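Local structure of CIR protein (Plasmodium chabaudi chabaudi, 6ZYV) at residues A[6-12]-A[164-168]; A[18-22]-A[94-98]; A[153-157]-A[195-201]; A[186-190]-A[235-239]. The protein is of unknown function but belongs to the PIR family of variant malaria antigens, and its ectodomain is probably displayed on the infected red blood cell. The protein carries 5 engineered substitutions. All blocks are in the same frame, centred on the assembly; numbering follows the deposited sequence.

Contact 1. Residues A[6-12]-A[164-168]; sequences DNLKYVC and LCNMY
C12 and C165 are joined by a disulfide, SG to SG 2.0 Å, which bolts helix 8-20 to helix 154-174; the short segments 8-12 and 164-168 cross there at -110°. The dense part of the contact lies one turn further along the second helix, at Y168. L8 lays its CB over one face of that ring, 3.6 Å from the centroid and 17° off the normal, a CH-pi contact set toward the rim near CZ. With its CG turned away from the carbonyl carbon (chi1 -77°), L8 also rests CD1 on Y168 CE1 at 3.6 Å and on L164 CD2 at 3.7 Å. The C12 sulfur makes a looser, oblique sulfur-aromatic approach, 5.1 Å from SG to the Y168 centroid. Packing gives way to polar contacts toward the hydroxyl end of the ring. D6 OD1 lies at the ring edge, 3.7 Å from Y168 CE2, and takes a hydrogen bond from N221. Y168 OH bonds to G218 and N221 of helix 213-226, and a water donates to Y168 OH at 2.9 Å and accepts from L8 N. K9 marks the more open margin: its backbone passes the ring while its extended chain leads away from helix 154-174. This is a disulfide-linked crossing of two helices, tying the start of an all-helical ectodomain to a helix distant in sequence.

Contact 2. Residues A[18-22]-A[94-98]; sequences IDDCL and WLSYI
I18 and L22 pack against the indole of W94 to form the apolar centre. I18 CG2 sits 3.6 Å above the indole plane, toward the rim, with W94 CZ2 as its nearest atom at 3.7 Å. I18 has its CG1 branch opposite the backbone N (chi1 -163°), leaving CG2 to meet the ring. I98 CG1, from the same helix as the tryptophan, covers the other face, so the indole is held between two isoleucines. L22, just past the end of helix 8-20, comes in from the opposite direction to W94, bringing CD2 to 3.9 Å from W94 CZ2. The same methyl meets I98 CD1 tip to tip at 3.6 Å, extending the apolar patch down helix 81-101.

Farther out, the indole N-H points at an acid: W94 NE1 donates to D19 OD1 at 2.9 Å, with a nearly straight N-H...O angle of 169°. The oxygen lies almost in the ring plane, yet the donor reaches it from above the carboxylate, 44° out of that plane. This bond satisfies the polar atom of a buried side chain and helps fix the rotation of the ring. D19 OD1 also lies at the edge of the Y97 ring, 3.9 Å from its CE2.

The C21–C32 disulfide ties down the turn after helix 8-20. Around this pairing, L66 of helix 55-71 touches both I18 and W94, Y158 of helix 154-174 stacks on Y97 and touches W94, and L95 of helix 81-101 packs on helix 110-118.

Contact 3. Residues A[153-157]-A[195-201]; sequences IIPKF and FLNDNNV
A Schellman motif closes helix 181-198 beside the first turn of helix 154-174, and side chains around this end make the contact. V201 N returns to L196 O at 2.9 Å, with N200 as the C-prime residue at positive phi. F195, one turn before the cap, points its ring between I153, K156 and F157: CE1 lies 3.8 Å from K156 CB, at the F195 ring edge, and CZ lies 3.9 Å from F157 CB, at the edge of the F157 ring. Its CG stands opposite the backbone N (chi1 160°), sending the ring across to the other helix. I153 sets CG2 against N199 CB at 3.7 Å and, more loosely, V201 CG2. N199 ND2 donates to F195 O at 2.9 Å, in the carbonyl plane on a lone pair, and N199 N binds the same oxygen. This grip holds the amide so that OD1 faces K156, whose extended chain passes with CD at 3.3 Å from N199 OD1 and ends in a weak hydrogen bond from NZ. Y208 of helix 206-211 touches F195. The Schellman-capped end of one helix, packed through F195 on the first turn of another, joins consecutive helices of this all-helical fold.

Contact 4. Residues A[186-190]-A[235-239]; sequences QNFVD and PPLPT
V189 faces the extended, proline-rich segment 235-239, whose residues 235-238 have polyproline II-like backbone angles and which passes helix 181-198 with the CA atoms of V189 and L237 5.9 Å apart and those of Q186 and P235 6.5 Å apart. No hydrogen bond joins the two segments; the contact is van der Waals packing, mostly apolar. V189 is central. Its CG2 methyl meets P235 CG at 3.8 Å, while CG1, turned away from the carbonyl carbon (chi1 -56°), faces P236 O at 3.9 Å. On its other flank V189 CB meets P238 CD at 3.8 Å, and the P238 ring also leans on the helix backbone, with CG 3.5 Å from V189 O. Q186 bends at chi2 (72°) and lays its amide end across P235, OE1 3.7 Å from CG, at the more exposed margin. At the inner margin L237 reaches past the valine to F188, bringing CD1 to 3.8 Å from F188 CE2 in an oblique approach to the ring.

F188 also packs on I160, S163, L164 and M167 of helix 154-174, so L237 continues a layer that runs inward from the loop. Y219 of helix 213-226 meets the F188 ring, touches V189 and L237, and bonds through its hydroxyl to P235 O. The segment 235-239 lies along helices 181-198 and 213-226, following the latter in the chain.

How the contacts relate
Contact 2 is the buried one, while contacts 1, 3 and 4 are partly buried and contact 4 has its centre farthest from that of the chain, about 21 Å away. Helix 8-20 serves contacts 1 and 2, helix 154-174 contacts 1 and 3, and helix 181-198 contacts 3 and 4. The chemistry changes with place: a covalent bridge beside an aromatic face in contact 1, an indole-carboxylate bond in contact 2, a capped helix end with a weak lysine bond in contact 3, and proline packing without hydrogen bonds in contact 4. F188 joins contact 4 to contact 1, S96 and I154 link contacts 2 and 3, and L196 and P238 link contacts 3 and 4.

Contact 1. Residues A[6-12]-A[164-168]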
loop_
_atom_site.group_PDB
_atom_site.type_symbol
_atom_site.label_atom_id
_atom_site.label_comp_id
_atom_site.label_asym_id
_atom_site.label_seq_id
_atom_site.Cartn_x
_atom_site.Cartn_y
_atom_site.Cartn_z
ATOM N N ASP A 6 -6.402 -5.444 12.441
ATOM C CA ASP A 6 -5.235 -4.621 12.782
ATOM C C ASP A 6 -4.073 -4.791 11.781
ATOM O O ASP A 6 -2.941 -4.443 12.104
ATOM C CB ASP A 6 -4.776 -4.942 14.219
ATOM C CG ASP A 6 -3.870 -3.912 14.884
ATOM O OD1 ASP A 6 -3.932 -2.720 14.493
ATOM O OD2 ASP A 6 -3.097 -4.302 15.807
ATOM N N ASN A 7 -4.358 -5.299 10.563
ATOM C CA ASN A 7 -3.390 -5.561 9.503
ATOM C C ASN A 7 -2.559 -4.354 9.122
ATOM O O ASN A 7 -1.408 -4.533 8.717
ATOM C CB ASN A 7 -4.077 -6.156 8.260
ATOM C CG ASN A 7 -5.018 -5.215 7.529
ATOM O OD1 ASN A 7 -4.601 -4.279 6.829
ATOM N ND2 ASN A 7 -6.311 -5.417 7.693
ATOM N N LEU A 8 -3.127 -3.128 9.240
ATOM C CA LEU A 8 -2.385 -1.915 8.877
ATOM C C LEU A 8 -1.168 -1.678 9.721
ATOM O O LEU A 8 -0.214 -1.083 9.242
ATOM C CB LEU A 8 -3.241 -0.644 8.823
ATOM C CG LEU A 8 -4.130 -0.450 7.617
ATOM C CD1 LEU A 8 -4.657 0.935 7.571
ATOM C CD2 LEU A 8 -3.385 -0.662 6.323
ATOM N N LYS A 9 -1.139 -2.209 10.942
ATOM C CA LYS A 9 0.021 -2.152 11.824
ATOM C C LYS A 9 1.274 -2.691 11.087
ATOM O O LYS A 9 2.312 -2.037 11.082
ATOM C CB LYS A 9 -0.271 -2.993 13.084
ATOM C CG LYS A 9 0.876 -3.096 14.067
ATOM C CD LYS A 9 0.474 -3.962 15.259
ATOM C CE LYS A 9 1.558 -4.047 16.317
ATOM N NZ LYS A 9 1.221 -5.044 17.375
ATOM N N TYR A 10 1.097 -3.782 10.331
ATOM C CA TYR A 10 2.170 -4.425 9.584
ATOM C C TYR A 10 2.306 -3.872 8.179
ATOM O O TYR A 10 3.424 -3.658 7.745
ATOM C CB TYR A 10 1.982 -5.952 9.550
ATOM C CG TYR A 10 1.921 -6.537 10.930
ATOM C CD1 TYR A 10 3.018 -6.476 11.774
ATOM C CD2 TYR A 10 0.729 -7.052 11.439
ATOM C CE1 TYR A 10 2.961 -6.992 13.062
ATOM C CE2 TYR A 10 0.642 -7.519 12.741
ATOM C CZ TYR A 10 1.765 -7.508 13.546
ATOM O OH TYR A 10 1.664 -8.004 14.829
ATOM N N VAL A 11 1.194 -3.615 7.476
ATOM C CA VAL A 11 1.214 -3.059 6.118
ATOM C C VAL A 11 1.958 -1.729 6.081
ATOM O O VAL A 11 2.839 -1.548 5.236
ATOM C CB VAL A 11 -0.226 -2.942 5.579
ATOM C CG1 VAL A 11 -0.291 -2.144 4.276
ATOM C CG2 VAL A 11 -0.850 -4.317 5.405
ATOM N N CYS A 12 1.661 -0.830 7.045
ATOM C CA CYS A 12 2.295 0.494 7.155
ATOM C C CYS A 12 3.791 0.383 7.435
ATOM O O CYS A 12 4.601 1.138 6.893
ATOM C CB CYS A 12 1.585 1.355 8.201
ATOM S SG CYS A 12 -0.109 1.818 7.750
ATOM N N LEU A 164 -2.690 8.175 7.672
ATOM C CA LEU A 164 -3.262 7.123 8.495
ATOM C C LEU A 164 -2.128 6.219 9.012
ATOM O O LEU A 164 -2.112 5.885 10.199
ATOM C CB LEU A 164 -4.267 6.314 7.668
ATOM C CG LEU A 164 -4.917 5.128 8.360
ATOM C CD1 LEU A 164 -5.671 5.591 9.639
ATOM C CD2 LEU A 164 -5.884 4.437 7.393
ATOM N N CYS A 165 -1.157 5.870 8.143
ATOM C CA CYS A 165 0.007 5.056 8.506
ATOM C C CYS A 165 0.870 5.728 9.574
ATOM O O CYS A 165 1.410 5.037 10.427
ATOM C CB CYS A 165 0.824 4.666 7.273
ATOM S SG CYS A 165 0.137 3.268 6.350
ATOM N N ASN A 166 0.956 7.064 9.576
ATOM C CA ASN A 166 1.716 7.783 10.602
ATOM C C ASN A 166 1.082 7.584 11.980
ATOM O O ASN A 166 1.807 7.409 12.959
ATOM C CB ASN A 166 1.852 9.268 10.269
ATOM C CG ASN A 166 2.714 9.520 9.050
ATOM O OD1 ASN A 166 3.647 8.763 8.743
ATOM N ND2 ASN A 166 2.425 10.596 8.319
ATOM N N MET A 167 -0.270 7.548 12.054
ATOM C CA MET A 167 -0.944 7.304 13.326
ATOM C C MET A 167 -0.693 5.862 13.799
ATOM O O MET A 167 -0.457 5.640 14.980
ATOM C CB MET A 167 -2.444 7.619 13.227
ATOM C CG MET A 167 -2.724 9.082 12.963
ATOM S SD MET A 167 -4.491 9.432 13.103
ATOM C CE MET A 167 -5.067 8.603 11.654
ATOM N N TYR A 168 -0.690 4.889 12.869
ATOM C CA TYR A 168 -0.372 3.493 13.205
ATOM C C TYR A 168 1.051 3.356 13.766
ATOM O O TYR A 168 1.273 2.579 14.694
ATOM C CB TYR A 168 -0.546 2.564 11.993
ATOM C CG TYR A 168 -1.945 2.007 11.846
ATOM C CD1 TYR A 168 -2.915 2.692 11.124
ATOM C CD2 TYR A 168 -2.304 0.808 12.443
ATOM C CE1 TYR A 168 -4.196 2.180 10.964
ATOM C CE2 TYR A 168 -3.590 0.295 12.315
ATOM C CZ TYR A 168 -4.536 0.985 11.571
ATOM O OH TYR A 168 -5.818 0.509 11.416
HETATM O O HOH W 1 -5.981 -2.125 10.142
#

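Contact 2. Residues A[18-22]-A[94-98]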
loop_
_atom_site.group_PDB
_atom_site.type_symbol
_atom_site.label_atom_id
_atom_site.label_comp_id
_atom_site.label_asym_id
_atom_site.label_seq_id
_atom_site.Cartn_x
_atom_site.Cartn_y
_atom_site.Cartn_z
ATOM N N ILE A 18 10.209 -0.910 2.620
ATOM C CA ILE A 18 10.552 -0.979 1.211
ATOM C C ILE A 18 10.795 0.419 0.606
ATOM O O ILE A 18 11.693 0.561 -0.221
ATOM C CB ILE A 18 9.570 -1.841 0.365
ATOM C CG1 ILE A 18 10.194 -2.208 -0.990
ATOM C CG2 ILE A 18 8.212 -1.177 0.182
ATOM C CD1 ILE A 18 11.578 -2.851 -0.884
ATOM N N ASP A 19 10.063 1.450 1.052
ATOM C CA ASP A 19 10.275 2.812 0.574
ATOM C C ASP A 19 11.716 3.281 0.807
ATOM O O ASP A 19 12.378 3.724 -0.139
ATOM C CB ASP A 19 9.302 3.798 1.249
ATOM C CG ASP A 19 8.006 4.034 0.517
ATOM O OD1 ASP A 19 7.929 3.680 -0.669
ATOM O OD2 ASP A 19 7.053 4.566 1.141
ATOM N N ASP A 20 12.211 3.167 2.047
ATOM C CA ASP A 20 13.566 3.598 2.361
ATOM C C ASP A 20 14.628 2.822 1.574
ATOM O O ASP A 20 15.691 3.371 1.285
ATOM C CB ASP A 20 13.815 3.487 3.877
ATOM C CG ASP A 20 12.795 4.246 4.718
ATOM O OD1 ASP A 20 12.164 5.187 4.184
ATOM O OD2 ASP A 20 12.619 3.892 5.908
ATOM N N CYS A 21 14.340 1.581 1.180
ATOM C CA CYS A 21 15.313 0.745 0.504
ATOM C C CYS A 21 15.224 0.706 -0.985
ATOM O O CYS A 21 15.942 -0.106 -1.559
ATOM C CB CYS A 21 15.257 -0.668 1.062
ATOM S SG CYS A 21 16.147 -0.876 2.616
ATOM N N LEU A 22 14.374 1.516 -1.628
ATOM C CA LEU A 22 14.196 1.387 -3.070
ATOM C C LEU A 22 15.456 1.706 -3.912
ATOM O O LEU A 22 15.544 1.247 -5.055
ATOM C CB LEU A 22 12.975 2.157 -3.566
ATOM C CG LEU A 22 12.049 1.378 -4.516
ATOM C CD1 LEU A 22 11.733 -0.039 -4.011
ATOM C CD2 LEU A 22 10.772 2.121 -4.742
ATOM N N TRP A 94 0.579 1.028 -3.594
ATOM C CA TRP A 94 1.961 1.457 -3.406
ATOM C C TRP A 94 2.656 1.531 -4.764
ATOM O O TRP A 94 3.367 2.500 -5.040
ATOM C CB TRP A 94 2.716 0.493 -2.467
ATOM C CG TRP A 94 4.191 0.776 -2.373
ATOM C CD1 TRP A 94 4.797 1.752 -1.626
ATOM C CD2 TRP A 94 5.246 0.117 -3.113
ATOM N NE1 TRP A 94 6.161 1.696 -1.812
ATOM C CE2 TRP A 94 6.460 0.696 -2.715
ATOM C CE3 TRP A 94 5.285 -0.956 -4.027
ATOM C CZ2 TRP A 94 7.703 0.251 -3.224
ATOM C CZ3 TRP A 94 6.505 -1.365 -4.548
ATOM C CH2 TRP A 94 7.696 -0.761 -4.151
ATOM N N LEU A 95 2.438 0.521 -5.623
ATOM C CA LEU A 95 3.026 0.468 -6.944
ATOM C C LEU A 95 2.589 1.671 -7.788
ATOM O O LEU A 95 3.425 2.265 -8.471
ATOM C CB LEU A 95 2.695 -0.870 -7.618
ATOM C CG LEU A 95 3.364 -1.109 -8.978
ATOM C CD1 LEU A 95 4.880 -0.998 -8.886
ATOM C CD2 LEU A 95 2.925 -2.458 -9.570
ATOM N N SER A 96 1.304 2.073 -7.691
ATOM C CA SER A 96 0.770 3.244 -8.402
ATOM C C SER A 96 1.462 4.506 -7.936
ATOM O O SER A 96 1.805 5.353 -8.751
ATOM C CB SER A 96 -0.730 3.378 -8.171
ATOM O OG SER A 96 -1.348 2.186 -8.605
ATOM N N TYR A 97 1.679 4.631 -6.625
ATOM C CA TYR A 97 2.382 5.755 -6.034
ATOM C C TYR A 97 3.821 5.824 -6.601
ATOM O O TYR A 97 4.251 6.893 -7.008
ATOM C CB TYR A 97 2.340 5.675 -4.486
ATOM C CG TYR A 97 3.543 6.277 -3.804
ATOM C CD1 TYR A 97 3.675 7.652 -3.674
ATOM C CD2 TYR A 97 4.581 5.474 -3.338
ATOM C CE1 TYR A 97 4.800 8.214 -3.087
ATOM C CE2 TYR A 97 5.729 6.024 -2.788
ATOM C CZ TYR A 97 5.833 7.396 -2.646
ATOM O OH TYR A 97 6.964 7.954 -2.076
ATOM N N ILE A 98 4.551 4.697 -6.622
ATOM C CA ILE A 98 5.925 4.638 -7.130
ATOM C C ILE A 98 5.992 5.033 -8.603
ATOM O O ILE A 98 6.810 5.873 -8.977
ATOM C CB ILE A 98 6.526 3.216 -6.909
ATOM C CG1 ILE A 98 6.682 2.928 -5.413
ATOM C CG2 ILE A 98 7.868 3.019 -7.688
ATOM C CD1 ILE A 98 7.630 3.843 -4.704
#

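Contact 3. Residues A[153-157]-A[195-201]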
loop_
_atom_site.group_PDB
_atom_site.type_symbol
_atom_site.label_atom_id
_atom_site.label_comp_id
_atom_site.label_asym_id
_atom_site.label_seq_id
_atom_site.Cartn_x
_atom_site.Cartn_y
_atom_site.Cartn_z
ATOM N N ILE A 153 -7.163 10.991 -8.691
ATOM C CA ILE A 153 -7.099 11.160 -7.248
ATOM C C ILE A 153 -6.119 10.221 -6.549
ATOM O O ILE A 153 -5.818 10.465 -5.386
ATOM C CB ILE A 153 -8.489 11.104 -6.545
ATOM C CG1 ILE A 153 -9.369 9.951 -7.024
ATOM C CG2 ILE A 153 -9.273 12.392 -6.714
ATOM C CD1 ILE A 153 -9.460 8.858 -6.109
ATOM N N ILE A 154 -5.656 9.146 -7.197
ATOM C CA ILE A 154 -4.780 8.170 -6.523
ATOM C C ILE A 154 -3.549 8.818 -5.801
ATOM O O ILE A 154 -3.368 8.499 -4.622
ATOM C CB ILE A 154 -4.385 6.978 -7.441
ATOM C CG1 ILE A 154 -5.603 6.045 -7.647
ATOM C CG2 ILE A 154 -3.202 6.176 -6.867
ATOM C CD1 ILE A 154 -6.214 5.482 -6.329
ATOM N N PRO A 155 -2.734 9.724 -6.399
ATOM C CA PRO A 155 -1.610 10.319 -5.633
ATOM C C PRO A 155 -2.027 11.055 -4.350
ATOM O O PRO A 155 -1.394 10.876 -3.327
ATOM C CB PRO A 155 -0.955 11.262 -6.644
ATOM C CG PRO A 155 -1.312 10.699 -7.965
ATOM C CD PRO A 155 -2.728 10.211 -7.794
ATOM N N LYS A 156 -3.109 11.833 -4.388
ATOM C CA LYS A 156 -3.619 12.542 -3.209
ATOM C C LYS A 156 -4.277 11.577 -2.213
ATOM O O LYS A 156 -4.156 11.762 -1.006
ATOM C CB LYS A 156 -4.587 13.668 -3.616
ATOM C CG LYS A 156 -3.863 14.795 -4.326
ATOM C CD LYS A 156 -4.809 15.850 -4.939
ATOM C CE LYS A 156 -4.093 16.734 -5.954
ATOM N NZ LYS A 156 -4.970 17.804 -6.539
ATOM N N PHE A 157 -4.926 10.523 -2.706
ATOM C CA PHE A 157 -5.539 9.509 -1.851
ATOM C C PHE A 157 -4.441 8.783 -1.059
ATOM O O PHE A 157 -4.612 8.490 0.132
ATOM C CB PHE A 157 -6.368 8.528 -2.721
ATOM C CG PHE A 157 -6.995 7.375 -1.986
ATOM C CD1 PHE A 157 -8.271 7.476 -1.451
ATOM C CD2 PHE A 157 -6.310 6.189 -1.820
ATOM C CE1 PHE A 157 -8.852 6.400 -0.786
ATOM C CE2 PHE A 157 -6.891 5.120 -1.145
ATOM C CZ PHE A 157 -8.149 5.238 -0.619
ATOM N N PHE A 195 -9.651 16.614 1.331
ATOM C CA PHE A 195 -9.343 15.824 0.140
ATOM C C PHE A 195 -10.635 15.606 -0.712
ATOM O O PHE A 195 -10.590 15.723 -1.932
ATOM C CB PHE A 195 -8.681 14.489 0.544
ATOM C CG PHE A 195 -8.746 13.396 -0.497
ATOM C CD1 PHE A 195 -7.875 13.392 -1.578
ATOM C CD2 PHE A 195 -9.707 12.403 -0.417
ATOM C CE1 PHE A 195 -7.975 12.421 -2.554
ATOM C CE2 PHE A 195 -9.814 11.433 -1.398
ATOM C CZ PHE A 195 -8.948 11.440 -2.456
ATOM N N LEU A 196 -11.763 15.289 -0.064
ATOM C CA LEU A 196 -13.032 15.064 -0.752
ATOM C C LEU A 196 -13.520 16.346 -1.417
ATOM O O LEU A 196 -13.964 16.314 -2.569
ATOM C CB LEU A 196 -14.100 14.527 0.220
ATOM C CG LEU A 196 -13.815 13.165 0.869
ATOM C CD1 LEU A 196 -14.917 12.777 1.886
ATOM C CD2 LEU A 196 -13.650 12.084 -0.188
ATOM N N ASN A 197 -13.425 17.477 -0.684
ATOM C CA ASN A 197 -13.847 18.804 -1.137
ATOM C C ASN A 197 -12.958 19.339 -2.247
ATOM O O ASN A 197 -13.474 19.720 -3.274
ATOM C CB ASN A 197 -13.915 19.799 0.032
ATOM C CG ASN A 197 -14.912 19.435 1.100
ATOM O OD1 ASN A 197 -15.634 18.448 0.983
ATOM N ND2 ASN A 197 -14.985 20.205 2.179
ATOM N N ASP A 198 -11.643 19.355 -2.071
ATOM C CA ASP A 198 -10.719 19.881 -3.064
ATOM C C ASP A 198 -10.757 19.113 -4.373
ATOM O O ASP A 198 -10.583 19.706 -5.434
ATOM C CB ASP A 198 -9.274 19.859 -2.540
ATOM C CG ASP A 198 -8.947 20.841 -1.434
ATOM O OD1 ASP A 198 -9.835 21.668 -1.080
ATOM O OD2 ASP A 198 -7.812 20.781 -0.915
ATOM N N ASN A 199 -10.954 17.804 -4.306
ATOM C CA ASN A 199 -10.961 16.984 -5.507
ATOM C C ASN A 199 -12.345 16.659 -6.040
ATOM O O ASN A 199 -12.441 15.849 -6.945
ATOM C CB ASN A 199 -10.160 15.727 -5.269
ATOM C CG ASN A 199 -8.711 16.055 -4.973
ATOM O OD1 ASN A 199 -7.924 16.328 -5.873
ATOM N ND2 ASN A 199 -8.337 16.075 -3.707
ATOM N N ASN A 200 -13.414 17.258 -5.486
ATOM C CA ASN A 200 -14.798 17.028 -5.927
ATOM C C ASN A 200 -15.123 15.521 -5.952
ATOM O O ASN A 200 -15.645 15.009 -6.946
ATOM C CB ASN A 200 -15.037 17.646 -7.307
ATOM C CG ASN A 200 -16.493 17.965 -7.563
ATOM O OD1 ASN A 200 -17.272 18.207 -6.641
ATOM N ND2 ASN A 200 -16.885 17.954 -8.813
ATOM N N VAL A 201 -14.743 14.811 -4.896
ATOM C CA VAL A 201 -14.953 13.384 -4.840
ATOM C C VAL A 201 -16.399 13.061 -4.534
ATOM O O VAL A 201 -16.989 13.588 -3.578
ATOM C CB VAL A 201 -13.975 12.691 -3.865
ATOM C CG1 VAL A 201 -14.271 11.194 -3.768
ATOM C CG2 VAL A 201 -12.514 12.959 -4.259
#

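Contact 4. Residues A[186-190]-A[235-239]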
loop_
_atom_site.group_PDB
_atom_site.type_symbol
_atom_site.label_atom_id
_atom_site.label_comp_id
_atom_site.label_asym_id
_atom_site.label_seq_id
_atom_site.Cartn_x
_atom_site.Cartn_y
_atom_site.Cartn_z
ATOM N N GLN A 186 -8.539 13.736 14.723
ATOM C CA GLN A 186 -9.282 14.936 14.329
ATOM C C GLN A 186 -8.602 15.644 13.161
ATOM O O GLN A 186 -9.288 16.059 12.233
ATOM C CB GLN A 186 -9.499 15.899 15.511
ATOM C CG GLN A 186 -10.562 16.999 15.213
ATOM C CD GLN A 186 -12.028 16.553 15.145
ATOM O OE1 GLN A 186 -12.625 16.104 16.140
ATOM N NE2 GLN A 186 -12.646 16.665 13.966
ATOM N N ASN A 187 -7.261 15.731 13.171
ATOM C CA ASN A 187 -6.527 16.309 12.044
ATOM C C ASN A 187 -6.690 15.423 10.796
ATOM O O ASN A 187 -6.820 15.939 9.691
ATOM C CB ASN A 187 -5.047 16.467 12.375
ATOM C CG ASN A 187 -4.761 17.588 13.347
ATOM O OD1 ASN A 187 -5.558 18.500 13.524
ATOM N ND2 ASN A 187 -3.617 17.554 13.992
ATOM N N PHE A 188 -6.676 14.099 10.972
ATOM C CA PHE A 188 -6.845 13.142 9.890
ATOM C C PHE A 188 -8.225 13.281 9.206
ATOM O O PHE A 188 -8.282 13.354 7.982
ATOM C CB PHE A 188 -6.617 11.713 10.408
ATOM C CG PHE A 188 -6.921 10.655 9.366
ATOM C CD1 PHE A 188 -6.024 10.392 8.333
ATOM C CD2 PHE A 188 -8.128 9.972 9.381
ATOM C CE1 PHE A 188 -6.335 9.459 7.344
ATOM C CE2 PHE A 188 -8.440 9.061 8.390
ATOM C CZ PHE A 188 -7.533 8.785 7.394
ATOM N N VAL A 189 -9.323 13.320 9.981
ATOM C CA VAL A 189 -10.656 13.449 9.411
ATOM C C VAL A 189 -10.825 14.811 8.703
ATOM O O VAL A 189 -11.458 14.869 7.642
ATOM C CB VAL A 189 -11.814 13.118 10.397
ATOM C CG1 VAL A 189 -11.666 11.725 10.976
ATOM C CG2 VAL A 189 -12.016 14.165 11.469
ATOM N N ASP A 190 -10.206 15.881 9.236
ATOM C CA ASP A 190 -10.263 17.198 8.588
ATOM C C ASP A 190 -9.470 17.171 7.270
ATOM O O ASP A 190 -9.914 17.723 6.280
ATOM C CB ASP A 190 -9.694 18.288 9.512
ATOM C CG ASP A 190 -10.578 18.642 10.704
ATOM O OD1 ASP A 190 -11.739 18.180 10.747
ATOM O OD2 ASP A 190 -10.107 19.381 11.592
ATOM N N PRO A 235 -13.898 11.275 16.295
ATOM C CA PRO A 235 -14.831 11.715 15.259
ATOM C C PRO A 235 -15.034 10.613 14.208
ATOM O O PRO A 235 -14.137 9.802 13.956
ATOM C CB PRO A 235 -14.125 12.951 14.656
ATOM C CG PRO A 235 -12.690 12.676 14.850
ATOM C CD PRO A 235 -12.580 11.929 16.151
ATOM N N PRO A 236 -16.220 10.568 13.589
ATOM C CA PRO A 236 -16.439 9.582 12.523
ATOM C C PRO A 236 -15.751 10.012 11.221
ATOM O O PRO A 236 -15.516 11.197 10.991
ATOM C CB PRO A 236 -17.957 9.582 12.356
ATOM C CG PRO A 236 -18.366 11.001 12.711
ATOM C CD PRO A 236 -17.377 11.477 13.755
ATOM N N LEU A 237 -15.431 9.047 10.366
ATOM C CA LEU A 237 -14.810 9.336 9.087
ATOM C C LEU A 237 -15.836 10.025 8.182
ATOM O O LEU A 237 -16.960 9.540 8.070
ATOM C CB LEU A 237 -14.337 8.040 8.428
ATOM C CG LEU A 237 -13.490 8.249 7.182
ATOM C CD1 LEU A 237 -12.104 8.704 7.547
ATOM C CD2 LEU A 237 -13.441 7.003 6.347
ATOM N N PRO A 238 -15.468 11.172 7.565
ATOM C CA PRO A 238 -16.389 11.868 6.647
ATOM C C PRO A 238 -17.008 10.964 5.566
ATOM O O PRO A 238 -16.344 10.054 5.075
ATOM C CB PRO A 238 -15.501 12.934 6.014
ATOM C CG PRO A 238 -14.422 13.162 7.015
ATOM C CD PRO A 238 -14.169 11.857 7.658
ATOM N N THR A 239 -18.302 11.160 5.250
ATOM C CA THR A 239 -18.984 10.294 4.281
ATOM C C THR A 239 -19.152 10.894 2.896
ATOM O O THR A 239 -19.430 10.160 1.945
ATOM C CB THR A 239 -20.356 9.835 4.812
ATOM O OG1 THR A 239 -21.236 10.950 4.874
ATOM C CG2 THR A 239 -20.278 9.182 6.166
#